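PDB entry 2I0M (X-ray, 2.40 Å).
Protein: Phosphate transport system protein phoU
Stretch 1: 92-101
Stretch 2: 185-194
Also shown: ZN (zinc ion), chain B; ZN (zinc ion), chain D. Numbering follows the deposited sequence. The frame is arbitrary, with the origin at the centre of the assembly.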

# COMPACT_ATOMS: atom_id res chain seq x y z
N ARG A 92 1.91 -5.26 6.25
CA ARG A 92 1.96 -3.80 6.06
C ARG A 92 0.92 -3.12 6.96
O ARG A 92 1.20 -2.08 7.56
N MET A 93 -0.25 -3.74 7.08
CA MET A 93 -1.24 -3.34 8.10
C MET A 93 -0.61 -3.27 9.50
O MET A 93 -0.63 -2.23 10.15
N GLY A 94 -0.01 -4.39 9.92
CA GLY A 94 0.85 -4.46 11.12
C GLY A 94 1.86 -3.33 11.31
O GLY A 94 1.93 -2.75 12.37
N ASP A 95 2.65 -3.03 10.29
CA ASP A 95 3.63 -1.92 10.37
C ASP A 95 2.97 -0.56 10.69
O ASP A 95 3.54 0.27 11.38
N HIS A 96 1.78 -0.34 10.15
CA HIS A 96 1.05 0.92 10.32
C HIS A 96 0.44 1.02 11.71
O HIS A 96 0.22 2.12 12.22
N MET A 97 0.19 -0.13 12.32
CA MET A 97 -0.19 -0.19 13.71
C MET A 97 1.02 0.06 14.64
O MET A 97 0.87 0.72 15.68
N ALA A 98 2.20 -0.46 14.28
CA ALA A 98 3.45 -0.11 14.99
C ALA A 98 3.77 1.37 14.81
O ALA A 98 4.34 1.99 15.72
N GLY A 99 3.42 1.92 13.65
CA GLY A 99 3.61 3.34 13.35
C GLY A 99 2.82 4.24 14.27
O GLY A 99 3.34 5.23 14.77
N ILE A 100 1.56 3.87 14.53
CA ILE A 100 0.69 4.56 15.50
C ILE A 100 1.26 4.49 16.93
O ILE A 100 1.21 5.46 17.69
N ALA A 101 1.79 3.32 17.27
CA ALA A 101 2.45 3.14 18.55
C ALA A 101 3.66 4.06 18.68
O ALA A 101 3.88 4.62 19.74
N TYR A 185 0.26 11.73 11.23
CA TYR A 185 0.79 10.39 10.97
C TYR A 185 -0.22 9.32 11.35
O TYR A 185 -0.49 8.42 10.56
N ILE A 186 -0.79 9.44 12.55
CA ILE A 186 -1.74 8.48 13.07
C ILE A 186 -2.90 8.26 12.10
O ILE A 186 -3.25 7.11 11.80
N ILE A 187 -3.49 9.34 11.62
CA ILE A 187 -4.64 9.21 10.72
C ILE A 187 -4.22 8.68 9.35
O ILE A 187 -4.99 7.98 8.71
N GLY A 188 -2.98 8.96 8.95
CA GLY A 188 -2.39 8.39 7.75
C GLY A 188 -2.16 6.89 7.88
O GLY A 188 -2.30 6.13 6.90
N HIS A 189 -1.80 6.45 9.09
CA HIS A 189 -1.59 5.02 9.36
C HIS A 189 -2.90 4.24 9.32
O HIS A 189 -2.91 3.10 8.85
N LEU A 190 -3.97 4.84 9.82
CA LEU A 190 -5.30 4.24 9.79
C LEU A 190 -5.84 4.21 8.39
O LEU A 190 -6.46 3.22 7.98
N GLU A 191 -5.62 5.29 7.64
CA GLU A 191 -6.10 5.37 6.28
C GLU A 191 -5.43 4.27 5.43
O GLU A 191 -6.12 3.59 4.67
N ARG A 192 -4.11 4.09 5.57
CA ARG A 192 -3.35 3.00 4.91
C ARG A 192 -3.78 1.60 5.33
O ARG A 192 -3.99 0.73 4.47
N PHE A 193 -3.89 1.38 6.63
CA PHE A 193 -4.46 0.16 7.21
C PHE A 193 -5.73 -0.27 6.48
O PHE A 193 -5.84 -1.40 6.03
N ALA A 194 -6.66 0.67 6.35
CA ALA A 194 -7.95 0.41 5.72
C ALA A 194 -7.85 0.18 4.21
O ALA A 194 -8.59 -0.62 3.65

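The two helices run nearly antiparallel (165°), their axes approaching to 8.8 Å, so that M93, H96 and I100 lie across from F193, H189 and I186. No hydrogen bond joins them; the contact rests on rings, sulfur and aliphatic groups. F193 adopts the t rotamer (chi1 -174°); its CA-to-CB bond points sideways while the ring comes nearer to the other helix, between two methionines. M93 (m, t, p) places CE over one face, 4.0 Å from the F193 ring centroid, while M97 (m, m, p) folds its SD over the opposite face, 4.3 Å from that centroid. The same curl of M97 brings CE to 3.7 Å from F193 CD1.

At the centre, H96 and H189 both point toward the partner helix with chi1 in m, and their rings meet rim to rim, planes at 56°. R192 CB covers one face of the H96 ring, 3.5 Å from its centroid, and H96 ND1 makes a weak hydrogen bond to R92 O (3.1 Å) within its own helix. G99 leaves room for H189: its CA lies 3.5 Å from H189 NE2, and a CB there would clash with that nitrogen. I100 (m, t) extends CD1 to 3.9 Å from L190 CG, with CG1 3.5 Å from H189 CB. Outside the interface, D95 OD2 and E191 OE2 each bind a different zinc ion at 2.0 Å.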

# COMPACT_ATOMS: atom_id res chain seq x y z
CB ARG A 92 1.84 -3.42 4.59
CG ARG A 92 3.06 -3.89 3.79
CD ARG A 92 2.90 -3.68 2.33
NE ARG A 92 4.00 -4.26 1.56
CZ ARG A 92 4.04 -4.30 0.23
NH1 ARG A 92 3.03 -3.78 -0.48
NH2 ARG A 92 5.09 -4.83 -0.40
CB MET A 93 -2.45 -4.27 8.06
CG MET A 93 -3.26 -4.06 6.75
SD MET A 93 -4.51 -5.31 6.40
CE MET A 93 -5.49 -5.06 7.84
CB ASP A 95 4.39 -1.76 9.06
CG ASP A 95 5.28 -2.95 8.71
OD1 ASP A 95 5.76 -3.72 9.60
OD2 ASP A 95 5.54 -3.07 7.50
CB HIS A 96 -0.02 1.10 9.24
CG HIS A 96 0.51 1.65 7.96
ND1 HIS A 96 0.62 0.90 6.81
CD2 HIS A 96 1.01 2.87 7.66
CE1 HIS A 96 1.16 1.64 5.85
NE2 HIS A 96 1.41 2.84 6.34
CB MET A 97 -0.96 -1.48 14.01
CG MET A 97 -2.32 -1.60 13.26
SD MET A 97 -3.50 -0.21 13.49
CE MET A 97 -3.08 0.95 12.21
CB ALA A 98 4.64 -0.96 14.50
CB ILE A 100 -0.75 3.99 15.48
CG1 ILE A 100 -1.44 4.31 14.16
CG2 ILE A 100 -1.58 4.54 16.64
CD1 ILE A 100 -2.96 3.95 14.12
CB ALA A 101 2.84 1.67 18.76
CB TYR A 185 2.09 10.13 11.72
CG TYR A 185 3.22 11.08 11.40
CD1 TYR A 185 3.34 11.67 10.13
CD2 TYR A 185 4.20 11.37 12.35
CE1 TYR A 185 4.38 12.53 9.84
CE2 TYR A 185 5.24 12.23 12.07
CZ TYR A 185 5.33 12.81 10.82
OH TYR A 185 6.37 13.67 10.54
CB ILE A 186 -2.28 8.88 14.48
CG1 ILE A 186 -1.20 8.63 15.53
CG2 ILE A 186 -3.56 8.12 14.81
CD1 ILE A 186 -1.35 9.44 16.79
CB ILE A 187 -5.51 10.51 10.63
CG1 ILE A 187 -4.76 11.67 9.98
CG2 ILE A 187 -6.02 10.88 12.02
CD1 ILE A 187 -5.67 12.75 9.42
CB HIS A 189 -0.89 4.80 10.70
CG HIS A 189 0.57 5.09 10.67
ND1 HIS A 189 1.42 4.53 9.74
CD2 HIS A 189 1.35 5.87 11.46
CE1 HIS A 189 2.65 4.97 9.94
NE2 HIS A 189 2.64 5.79 10.98
CB LEU A 190 -6.27 5.02 10.69
CG LEU A 190 -6.29 4.71 12.19
CD1 LEU A 190 -7.19 5.67 12.95
CD2 LEU A 190 -6.73 3.26 12.40
CB GLU A 191 -5.90 6.78 5.71
CG GLU A 191 -6.66 7.08 4.41
CD GLU A 191 -6.05 6.41 3.18
OE1 GLU A 191 -4.82 6.21 3.15
OE2 GLU A 191 -6.81 6.09 2.23
CB ARG A 192 -1.84 3.13 5.14
CG ARG A 192 -1.21 4.38 4.62
CD ARG A 192 -1.21 4.41 3.12
NE ARG A 192 -0.06 3.70 2.56
CZ ARG A 192 -0.07 2.42 2.21
NH1 ARG A 192 -1.19 1.70 2.34
NH2 ARG A 192 1.01 1.86 1.71
CB PHE A 193 -4.78 0.40 8.70
CG PHE A 193 -5.24 -0.81 9.45
CD1 PHE A 193 -4.32 -1.70 9.99
CD2 PHE A 193 -6.59 -1.01 9.70
CE1 PHE A 193 -4.76 -2.81 10.74
CE2 PHE A 193 -7.03 -2.12 10.44
CZ PHE A 193 -6.11 -3.02 10.96
CB ALA A 194 -8.94 1.53 6.05
ZN ZN B . -8.43 5.00 1.88
ZN ZN D . 6.87 -4.24 6.51